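Local coordinates for effector protein HopAB2 (Pseudomonas syringae pv. tomato, PDB 3HGL) that suppresses immunity in susceptible plants as a virulence factor but, through this Pto-interaction domain, is recognised by the tomato Pto kinase and elicits the hypersensitive response, at residues 5-9 against 66-71. Sequence-based numbering, arbitrary orientation.
Sequences AVAHA and ELAIEL
Leu67 and His8 both carry CG anti to the backbone N (chi1 180° and -167°), and these torsions bring Leu67 CD1 over one face of the imidazole. The two side chains cross at about a right angle. CD1 does the main work: it sits 3.9 Å from the centroid of the His8 ring, offset toward the ring's rim near CG, in a CH-pi contact, while Leu67 CD2 lies 3.7 Å from His8 NE2. His52 also meets this imidazole, ring to ring, with the planes inclined to one another.

One turn on from Ala5, Ala9 lets the backbones close in. Its methyl CB lies 3.5 Å from Leu71 N and 3.6 Å from Glu70 CB, pressed onto the helix surface itself. Leu71 continues inward to Ile12, Val13 and Leu30, so the crossing runs from here into the core.

Glu70, having packed its CB on Ala9, bends at chi2, which lays its carboxylate against Val6: OE1 is 3.4 Å from Val6 CG2, a van der Waals contact. Glu66, at the edge, instead stays extended, passing its OE2 close to Ala5 CB. A water there accepts from Ala5 N and donates to Glu66 OE2, both at 2.8 Å, bridging the start of helix 5-18 to the other helix without any direct hydrogen bond between the segments.

The axes of segments 5-9 and 66-71 approach to 8.4 Å and cross at -55°, a close, steeply inclined crossing with alanine at its centre, by which the first and last helices pack together in this all-helical Pto-interaction domain.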
ATOM      1  N   ALA A   5     -11.293  -5.885  -5.862  1.00 37.58           N
ATOM      2  CA  ALA A   5     -10.063  -5.189  -5.510  1.00 36.55           C
ATOM      3  C   ALA A   5     -10.361  -4.049  -4.539  1.00 34.95           C
ATOM      4  O   ALA A   5      -9.512  -3.674  -3.731  1.00 33.76           O
ATOM      5  CB  ALA A   5      -9.383  -4.652  -6.777  1.00 36.26           C
ATOM      6  N   VAL A   6     -11.570  -3.502  -4.618  1.00 34.66           N
ATOM      7  CA  VAL A   6     -11.968  -2.411  -3.731  1.00 34.62           C
ATOM      8  C   VAL A   6     -12.043  -2.920  -2.292  1.00 34.14           C
ATOM      9  O   VAL A   6     -11.468  -2.321  -1.376  1.00 32.49           O
ATOM     10  CB  VAL A   6     -13.342  -1.823  -4.140  1.00 36.24           C
ATOM     11  CG1 VAL A   6     -13.780  -0.757  -3.144  1.00 35.87           C
ATOM     12  CG2 VAL A   6     -13.250  -1.220  -5.534  1.00 36.91           C
ATOM     13  N   ALA A   7     -12.740  -4.036  -2.095  1.00 33.08           N
ATOM     14  CA  ALA A   7     -12.868  -4.614  -0.762  1.00 32.83           C
ATOM     15  C   ALA A   7     -11.484  -4.999  -0.242  1.00 30.64           C
ATOM     16  O   ALA A   7     -11.167  -4.790   0.929  1.00 29.93           O
ATOM     17  CB  ALA A   7     -13.783  -5.844  -0.802  1.00 34.26           C
ATOM     18  N   HIS A   8     -10.668  -5.563  -1.126  1.00 28.44           N
ATOM     19  CA  HIS A   8      -9.310  -5.985  -0.785  1.00 28.86           C
ATOM     20  C   HIS A   8      -8.510  -4.772  -0.281  1.00 27.79           C
ATOM     21  O   HIS A   8      -7.898  -4.819   0.785  1.00 27.27           O
ATOM     22  CB  HIS A   8      -8.640  -6.589  -2.026  1.00 26.88           C
ATOM     23  CG  HIS A   8      -7.366  -7.329  -1.743  1.00 26.16           C
ATOM     24  ND1 HIS A   8      -6.667  -7.199  -0.561  1.00 29.87           N
ATOM     25  CD2 HIS A   8      -6.646  -8.178  -2.511  1.00 23.19           C
ATOM     26  CE1 HIS A   8      -5.573  -7.938  -0.615  1.00 24.85           C
ATOM     27  NE2 HIS A   8      -5.536  -8.542  -1.789  1.00 28.18           N
ATOM     28  N   ALA A   9      -8.531  -3.688  -1.054  1.00 26.99           N
ATOM     29  CA  ALA A   9      -7.819  -2.463  -0.691  1.00 27.27           C
ATOM     30  C   ALA A   9      -8.276  -1.924   0.668  1.00 28.04           C
ATOM     31  O   ALA A   9      -7.452  -1.537   1.501  1.00 25.79           O
ATOM     32  CB  ALA A   9      -8.021  -1.398  -1.778  1.00 27.47           C
ATOM     33  N   GLU A  66      -4.477  -2.956 -10.431  1.00 33.84           N
ATOM     34  CA  GLU A  66      -5.832  -2.610 -10.012  1.00 33.38           C
ATOM     35  C   GLU A  66      -5.905  -2.489  -8.491  1.00 31.45           C
ATOM     36  O   GLU A  66      -6.576  -1.603  -7.960  1.00 29.37           O
ATOM     37  CB  GLU A  66      -6.821  -3.676 -10.487  1.00 37.34           C
ATOM     38  CG  GLU A  66      -8.280  -3.239 -10.442  1.00 43.78           C
ATOM     39  CD  GLU A  66      -9.236  -4.386 -10.723  1.00 48.00           C
ATOM     40  OE1 GLU A  66      -8.972  -5.163 -11.665  1.00 51.69           O
ATOM     41  OE2 GLU A  66     -10.256  -4.510 -10.011  1.00 50.34           O
ATOM     42  N   LEU A  67      -5.213  -3.383  -7.792  1.00 29.87           N
ATOM     43  CA  LEU A  67      -5.216  -3.356  -6.334  1.00 28.76           C
ATOM     44  C   LEU A  67      -4.491  -2.114  -5.817  1.00 26.84           C
ATOM     45  O   LEU A  67      -4.976  -1.443  -4.907  1.00 27.26           O
ATOM     46  CB  LEU A  67      -4.552  -4.621  -5.775  1.00 29.78           C
ATOM     47  CG  LEU A  67      -4.470  -4.737  -4.247  1.00 30.01           C
ATOM     48  CD1 LEU A  67      -5.872  -4.662  -3.639  1.00 30.27           C
ATOM     49  CD2 LEU A  67      -3.802  -6.059  -3.872  1.00 32.65           C
ATOM     50  N   ALA A  68      -3.333  -1.814  -6.398  1.00 26.46           N
ATOM     51  CA  ALA A  68      -2.549  -0.643  -5.994  1.00 26.92           C
ATOM     52  C   ALA A  68      -3.359   0.639  -6.191  1.00 27.16           C
ATOM     53  O   ALA A  68      -3.371   1.521  -5.328  1.00 25.92           O
ATOM     54  CB  ALA A  68      -1.259  -0.570  -6.805  1.00 27.04           C
ATOM     55  N   ILE A  69      -4.029   0.741  -7.336  1.00 26.96           N
ATOM     56  CA  ILE A  69      -4.847   1.910  -7.637  1.00 27.28           C
ATOM     57  C   ILE A  69      -5.940   2.086  -6.587  1.00 27.18           C
ATOM     58  O   ILE A  69      -6.146   3.187  -6.083  1.00 25.75           O
ATOM     59  CB  ILE A  69      -5.481   1.782  -9.048  1.00 29.60           C
ATOM     60  CG1 ILE A  69      -4.377   1.881 -10.110  1.00 28.98           C
ATOM     61  CG2 ILE A  69      -6.544   2.872  -9.261  1.00 31.42           C
ATOM     62  CD1 ILE A  69      -4.850   1.605 -11.528  1.00 33.48           C
ATOM     63  N   GLU A  70      -6.636   1.003  -6.250  1.00 26.51           N
ATOM     64  CA  GLU A  70      -7.693   1.072  -5.243  1.00 27.05           C
ATOM     65  C   GLU A  70      -7.102   1.370  -3.868  1.00 26.42           C
ATOM     66  O   GLU A  70      -7.693   2.095  -3.067  1.00 26.62           O
ATOM     67  CB  GLU A  70      -8.477  -0.244  -5.191  1.00 30.40           C
ATOM     68  CG  GLU A  70      -9.307  -0.527  -6.437  1.00 34.68           C
ATOM     69  CD  GLU A  70     -10.261   0.611  -6.780  1.00 36.34           C
ATOM     70  OE1 GLU A  70     -10.837   1.220  -5.854  1.00 35.98           O
ATOM     71  OE2 GLU A  70     -10.445   0.889  -7.982  1.00 39.05           O
ATOM     72  N   LEU A  71      -5.931   0.805  -3.595  1.00 26.91           N
ATOM     73  CA  LEU A  71      -5.267   1.037  -2.314  1.00 25.08           C
ATOM     74  C   LEU A  71      -4.884   2.507  -2.187  1.00 24.50           C
ATOM     75  O   LEU A  71      -5.011   3.098  -1.122  1.00 25.22           O
ATOM     76  CB  LEU A  71      -4.014   0.170  -2.193  1.00 24.31           C
ATOM     77  CG  LEU A  71      -3.226   0.339  -0.885  1.00 23.95           C
ATOM     78  CD1 LEU A  71      -4.140   0.111   0.314  1.00 22.92           C
ATOM     79  CD2 LEU A  71      -2.065  -0.655  -0.863  1.00 23.58           C
TER
HETATM   80  O   HOH W   1     -11.378  -6.647  -8.562  1.00 49.74           O